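Local coordinates for lipase aflb (Neosartorya fumigata, PDB 6IDY), which probably hydrolyses ester bonds of lipid substrates, as a calcium-binding fungal lipase, at residues L20-A24 with A37-A41; A146-P150 with V192-N196. One frame throughout, in Å; residues are numbered along the deposited sequence.

Interaction 1 (L20-A24 with A37-A41); sequences LSSAA and ASLIA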
ATOM      1  N   LEU A  20      -0.865   4.919  21.041  1.00 32.28           N
ATOM      2  CA  LEU A  20       0.546   5.247  21.228  1.00 31.79           C
ATOM      3  C   LEU A  20       0.924   5.494  22.697  1.00 36.04           C
ATOM      4  O   LEU A  20       2.034   5.131  23.090  1.00 36.13           O
ATOM      5  CB  LEU A  20       0.982   6.402  20.312  1.00 31.34           C
ATOM      6  CG  LEU A  20       0.976   6.064  18.811  1.00 34.70           C
ATOM      7  CD1 LEU A  20       0.845   7.306  17.970  1.00 34.60           C
ATOM      8  CD2 LEU A  20       2.192   5.249  18.408  1.00 35.76           C
ATOM      9  N   SER A  21       0.007   6.061  23.508  1.00 32.98           N
ATOM     10  CA  SER A  21       0.250   6.297  24.944  1.00 34.05           C
ATOM     11  C   SER A  21       0.302   4.961  25.689  1.00 38.00           C
ATOM     12  O   SER A  21       1.151   4.787  26.565  1.00 38.17           O
ATOM     13  CB  SER A  21      -0.831   7.190  25.549  1.00 36.79           C
ATOM     14  OG  SER A  21      -0.862   8.440  24.882  1.00 44.43           O
ATOM     15  N   SER A  22      -0.588   4.017  25.314  1.00 34.56           N
ATOM     16  CA  SER A  22      -0.643   2.665  25.877  1.00 35.33           C
ATOM     17  C   SER A  22       0.637   1.911  25.517  1.00 40.26           C
ATOM     18  O   SER A  22       1.210   1.254  26.385  1.00 40.62           O
ATOM     19  CB  SER A  22      -1.856   1.907  25.343  1.00 38.43           C
ATOM     20  OG  SER A  22      -3.058   2.566  25.702  1.00 50.35           O
ATOM     21  N   ALA A  23       1.095   2.032  24.245  1.00 36.25           N
ATOM     22  CA  ALA A  23       2.317   1.397  23.736  1.00 35.73           C
ATOM     23  C   ALA A  23       3.568   1.914  24.455  1.00 40.50           C
ATOM     24  O   ALA A  23       4.476   1.129  24.739  1.00 39.89           O
ATOM     25  CB  ALA A  23       2.437   1.613  22.236  1.00 35.33           C
ATOM     26  N   ALA A  24       3.592   3.222  24.787  1.00 38.03           N
ATOM     27  CA  ALA A  24       4.682   3.871  25.526  1.00 38.43           C
ATOM     28  C   ALA A  24       4.793   3.288  26.938  1.00 43.24           C
ATOM     29  O   ALA A  24       5.889   3.237  27.500  1.00 42.84           O
ATOM     30  CB  ALA A  24       4.436   5.370  25.608  1.00 39.43           C
ATOM     31  N   ALA A  37       6.832   6.188  20.505  1.00 37.07           N
ATOM     32  CA  ALA A  37       5.385   6.215  20.747  1.00 36.23           C
ATOM     33  C   ALA A  37       5.022   7.349  21.712  1.00 41.40           C
ATOM     34  O   ALA A  37       4.082   8.094  21.435  1.00 40.89           O
ATOM     35  CB  ALA A  37       4.917   4.879  21.303  1.00 36.63           C
ATOM     36  N   SER A  38       5.794   7.503  22.817  1.00 39.17           N
ATOM     37  CA  SER A  38       5.596   8.555  23.819  1.00 40.97           C
ATOM     38  C   SER A  38       5.778   9.936  23.182  1.00 47.27           C
ATOM     39  O   SER A  38       4.889  10.783  23.317  1.00 45.84           O
ATOM     40  CB  SER A  38       6.562   8.376  24.988  1.00 45.59           C
ATOM     41  OG  SER A  38       6.316   9.334  26.005  1.00 58.16           O
ATOM     42  N   LEU A  39       6.904  10.134  22.440  1.00 46.11           N
ATOM     43  CA  LEU A  39       7.240  11.376  21.738  1.00 47.19           C
ATOM     44  C   LEU A  39       6.134  11.774  20.762  1.00 50.71           C
ATOM     45  O   LEU A  39       5.738  12.938  20.742  1.00 50.89           O
ATOM     46  CB  LEU A  39       8.587  11.242  21.003  1.00 47.39           C
ATOM     47  CG  LEU A  39       9.135  12.507  20.339  1.00 53.40           C
ATOM     48  CD1 LEU A  39      10.547  12.798  20.807  1.00 54.75           C
ATOM     49  CD2 LEU A  39       9.087  12.396  18.814  1.00 55.76           C
ATOM     50  N   ILE A  40       5.621  10.803  19.985  1.00 46.56           N
ATOM     51  CA  ILE A  40       4.563  11.027  18.999  1.00 46.24           C
ATOM     52  C   ILE A  40       3.241  11.373  19.686  1.00 50.54           C
ATOM     53  O   ILE A  40       2.618  12.359  19.296  1.00 50.95           O
ATOM     54  CB  ILE A  40       4.458   9.853  17.975  1.00 48.44           C
ATOM     55  CG1 ILE A  40       5.698   9.838  17.056  1.00 48.71           C
ATOM     56  CG2 ILE A  40       3.173   9.927  17.140  1.00 48.22           C
ATOM     57  CD1 ILE A  40       5.828   8.643  16.178  1.00 59.05           C
ATOM     58  N   ALA A  41       2.834  10.597  20.717  1.00 46.93           N
ATOM     59  CA  ALA A  41       1.598  10.844  21.473  1.00 47.42           C
ATOM     60  C   ALA A  41       1.600  12.240  22.111  1.00 52.08           C
ATOM     61  O   ALA A  41       0.583  12.929  22.048  1.00 51.39           O
ATOM     62  CB  ALA A  41       1.393   9.774  22.536  1.00 48.31           C
TER
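Two successive helices, at 20-24 and 37-41, run roughly antiparallel: the axes of these segments approach to 8.0 Å with 148° between their N-to-C directions. The backbones come close where Ala37 faces Leu20 (CA to CA 5.0 Å) and Ser38 faces Ala24 (CA to CA 5.1 Å); the small side chains of Ala24, Ala37 and Ser38 are consistent with this approach. Ala37 CB points at the other helix and rests 3.4 Å from Leu20 O, 4.2 Å from Ala23 CB and 4.4 Å from Ala24 CB, packed against a carbonyl already engaged in its own helix by Ala24 N. The Leu20 side chain spans Ala37 (CD2 to CB 4.0 Å), Ile40 (CD1 to CG2 3.6 Å) and Ala41 (CB to CB 4.1 Å). At the margin Ser21 OG touches Ala41 CB at 3.5 Å while hydrogen-bonding back to Val17 O in its own helix, and Ala24 CB meets Ser38 CB at 3.7 Å. Leu423 of helix 414-424 touches both Ala23 and Ala37, and Ile40 also reaches Leu416 and Leu419 there. With no hydrogen bond between the two segments, this antiparallel helical hairpin is held here by apolar van der Waals packing.

Interaction 2 (A146-P150 with V192-N196); sequences AIHIP and VVWLN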
ATOM      1  N   ALA A 146     -15.189  -6.382   4.018  1.00 24.36           N
ATOM      2  CA  ALA A 146     -13.909  -5.663   3.952  1.00 23.34           C
ATOM      3  C   ALA A 146     -13.907  -4.639   2.804  1.00 26.87           C
ATOM      4  O   ALA A 146     -13.097  -3.711   2.811  1.00 25.76           O
ATOM      5  CB  ALA A 146     -12.768  -6.648   3.773  1.00 23.14           C
ATOM      6  N   ILE A 147     -14.819  -4.805   1.829  1.00 23.63           N
ATOM      7  CA  ILE A 147     -14.896  -3.940   0.653  1.00 23.11           C
ATOM      8  C   ILE A 147     -15.706  -2.685   0.927  1.00 27.82           C
ATOM      9  O   ILE A 147     -16.891  -2.769   1.235  1.00 28.33           O
ATOM     10  CB  ILE A 147     -15.419  -4.692  -0.605  1.00 25.64           C
ATOM     11  CG1 ILE A 147     -14.723  -6.066  -0.784  1.00 25.36           C
ATOM     12  CG2 ILE A 147     -15.280  -3.813  -1.859  1.00 25.84           C
ATOM     13  CD1 ILE A 147     -15.464  -7.073  -1.679  1.00 27.84           C
ATOM     14  N   HIS A 148     -15.075  -1.521   0.780  1.00 24.33           N
ATOM     15  CA  HIS A 148     -15.778  -0.259   0.924  1.00 24.59           C
ATOM     16  C   HIS A 148     -16.159   0.207  -0.472  1.00 27.25           C
ATOM     17  O   HIS A 148     -15.290   0.588  -1.259  1.00 26.68           O
ATOM     18  CB  HIS A 148     -14.946   0.804   1.659  1.00 25.31           C
ATOM     19  CG  HIS A 148     -15.719   2.062   1.905  1.00 29.48           C
ATOM     20  ND1 HIS A 148     -16.482   2.226   3.046  1.00 32.21           N
ATOM     21  CD2 HIS A 148     -15.876   3.148   1.115  1.00 31.56           C
ATOM     22  CE1 HIS A 148     -17.038   3.422   2.937  1.00 32.19           C
ATOM     23  NE2 HIS A 148     -16.708   4.012   1.789  1.00 32.25           N
ATOM     24  N   ILE A 149     -17.456   0.123  -0.786  1.00 23.05           N
ATOM     25  CA  ILE A 149     -18.008   0.549  -2.069  1.00 22.20           C
ATOM     26  C   ILE A 149     -18.641   1.934  -1.869  1.00 27.58           C
ATOM     27  O   ILE A 149     -19.674   2.037  -1.202  1.00 27.68           O
ATOM     28  CB  ILE A 149     -19.008  -0.485  -2.667  1.00 24.30           C
ATOM     29  CG1 ILE A 149     -18.327  -1.859  -2.887  1.00 23.46           C
ATOM     30  CG2 ILE A 149     -19.627   0.046  -3.973  1.00 23.95           C
ATOM     31  CD1 ILE A 149     -19.273  -3.024  -3.223  1.00 27.62           C
ATOM     32  N   PRO A 150     -18.028   3.014  -2.405  1.00 24.33           N
ATOM     33  CA  PRO A 150     -18.623   4.347  -2.237  1.00 24.91           C
ATOM     34  C   PRO A 150     -20.002   4.423  -2.887  1.00 28.01           C
ATOM     35  O   PRO A 150     -20.245   3.753  -3.892  1.00 26.80           O
ATOM     36  CB  PRO A 150     -17.609   5.275  -2.925  1.00 26.48           C
ATOM     37  CG  PRO A 150     -16.311   4.489  -2.917  1.00 29.86           C
ATOM     38  CD  PRO A 150     -16.776   3.089  -3.185  1.00 25.51           C
ATOM     39  N   VAL A 192     -13.212   3.939  -8.189  1.00 22.40           N
ATOM     40  CA  VAL A 192     -12.500   3.362  -7.055  1.00 21.81           C
ATOM     41  C   VAL A 192     -13.399   2.706  -5.998  1.00 27.37           C
ATOM     42  O   VAL A 192     -14.503   3.164  -5.701  1.00 28.06           O
ATOM     43  CB  VAL A 192     -11.505   4.353  -6.384  1.00 25.46           C
ATOM     44  CG1 VAL A 192     -10.420   4.808  -7.364  1.00 25.31           C
ATOM     45  CG2 VAL A 192     -12.217   5.552  -5.746  1.00 25.87           C
ATOM     46  N   VAL A 193     -12.878   1.613  -5.444  1.00 23.74           N
ATOM     47  CA  VAL A 193     -13.388   0.890  -4.283  1.00 23.94           C
ATOM     48  C   VAL A 193     -12.134   0.602  -3.466  1.00 27.32           C
ATOM     49  O   VAL A 193     -11.045   0.516  -4.042  1.00 25.48           O
ATOM     50  CB  VAL A 193     -14.219  -0.398  -4.578  1.00 27.60           C
ATOM     51  CG1 VAL A 193     -15.533  -0.073  -5.277  1.00 27.39           C
ATOM     52  CG2 VAL A 193     -13.421  -1.440  -5.357  1.00 26.96           C
ATOM     53  N   TRP A 194     -12.248   0.506  -2.150  1.00 25.46           N
ATOM     54  CA  TRP A 194     -11.039   0.169  -1.401  1.00 25.26           C
ATOM     55  C   TRP A 194     -11.280  -0.983  -0.446  1.00 27.91           C
ATOM     56  O   TRP A 194     -12.389  -1.203   0.036  1.00 27.44           O
ATOM     57  CB  TRP A 194     -10.364   1.371  -0.731  1.00 24.16           C
ATOM     58  CG  TRP A 194     -11.261   2.240   0.084  1.00 26.08           C
ATOM     59  CD1 TRP A 194     -11.544   2.107   1.411  1.00 29.20           C
ATOM     60  CD2 TRP A 194     -11.891   3.457  -0.343  1.00 26.55           C
ATOM     61  NE1 TRP A 194     -12.361   3.134   1.825  1.00 29.75           N
ATOM     62  CE2 TRP A 194     -12.584   3.983   0.770  1.00 31.49           C
ATOM     63  CE3 TRP A 194     -11.976   4.132  -1.574  1.00 27.77           C
ATOM     64  CZ2 TRP A 194     -13.326   5.173   0.699  1.00 31.39           C
ATOM     65  CZ3 TRP A 194     -12.720   5.297  -1.649  1.00 30.04           C
ATOM     66  CH2 TRP A 194     -13.389   5.805  -0.524  1.00 31.46           C
ATOM     67  N   LEU A 195     -10.234  -1.763  -0.238  1.00 24.65           N
ATOM     68  CA  LEU A 195     -10.300  -2.951   0.579  1.00 23.79           C
ATOM     69  C   LEU A 195      -9.681  -2.717   1.943  1.00 28.01           C
ATOM     70  O   LEU A 195      -8.471  -2.572   2.054  1.00 27.33           O
ATOM     71  CB  LEU A 195      -9.611  -4.088  -0.183  1.00 22.93           C
ATOM     72  CG  LEU A 195      -9.639  -5.477   0.414  1.00 26.82           C
ATOM     73  CD1 LEU A 195     -11.049  -6.077   0.374  1.00 27.64           C
ATOM     74  CD2 LEU A 195      -8.681  -6.359  -0.338  1.00 27.42           C
ATOM     75  N   ASN A 196     -10.510  -2.653   2.981  1.00 25.05           N
ATOM     76  CA  ASN A 196      -9.975  -2.498   4.327  1.00 24.71           C
ATOM     77  C   ASN A 196      -9.700  -3.902   4.859  1.00 28.25           C
ATOM     78  O   ASN A 196     -10.630  -4.597   5.277  1.00 28.40           O
ATOM     79  CB  ASN A 196     -10.931  -1.715   5.223  1.00 21.37           C
ATOM     80  CG  ASN A 196     -11.085  -0.274   4.812  1.00 33.38           C
ATOM     81  OD1 ASN A 196     -10.104   0.463   4.660  1.00 22.85           O
ATOM     82  ND2 ASN A 196     -12.324   0.159   4.628  1.00 23.57           N
TER
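Val192 lies beside Pro150, in the loop just after edge strand 147-148; Pro150 CD is 3.4 Å from Val192 O, and proline has no amide hydrogen to offer that carbonyl. At Val193, CG1 packs on Ile149 CG1 (4.1 Å) and Pro150 CD (4.0 Å), and CA makes a CA-H...O contact with His148 O at 3.6 Å. Trp194 forms the antiparallel hydrogen-bonded pair with His148: His148 N to Trp194 O is 2.8 Å, Trp194 N to His148 O 3.2 Å. Their side chains share one face, where His148 CB makes a CH-pi contact 3.8 Å from the centroid of the Trp194 five-membered ring. The imidazole is nearly parallel to that ring (13°) but slid aside, centroids 4.7 Å apart, and Pro150 CG reaches Trp194 CZ3 at 3.9 Å. Leu195, paired with Ile147 at a non-hydrogen-bonded site, uses the other face: CD1 is 3.9 Å from both Ile147 CG1 and Ala146 CB. Asn196 N closes the pairing on Ala146 O at 2.8 Å. His148 ND1 is hydrogen-bonded to Asn115 OD1, and Trp194 NE1 to Leu110 O. Backbone hydrogen bonds thus add an antiparallel edge to the otherwise parallel sheet, with an aromatic patch on one face and aliphatic packing on the other.

In the fold
From the N terminus, interaction 1 comes first: helix 16-24 leads through the short link 25-30 into helix 31-47, and 20-24 meets 37-41 across just 12 intervening residues. The centre of interaction 1 is about 24 Å from the centre of the chain, though its contact is buried. The chain then passes through further helices before interaction 2 closes a longer loop of 41 residues, which contains strand 161-166 and helix 173-178. Strand 161-166 is the parallel neighbour of 190-195 on the side away from 147-148. The loops are in series, neither nested nor crossed; the nearest atoms of interactions 1 and 2 are about 19 Å apart. One joins N-terminal helices; the other completes an edge of the central sheet.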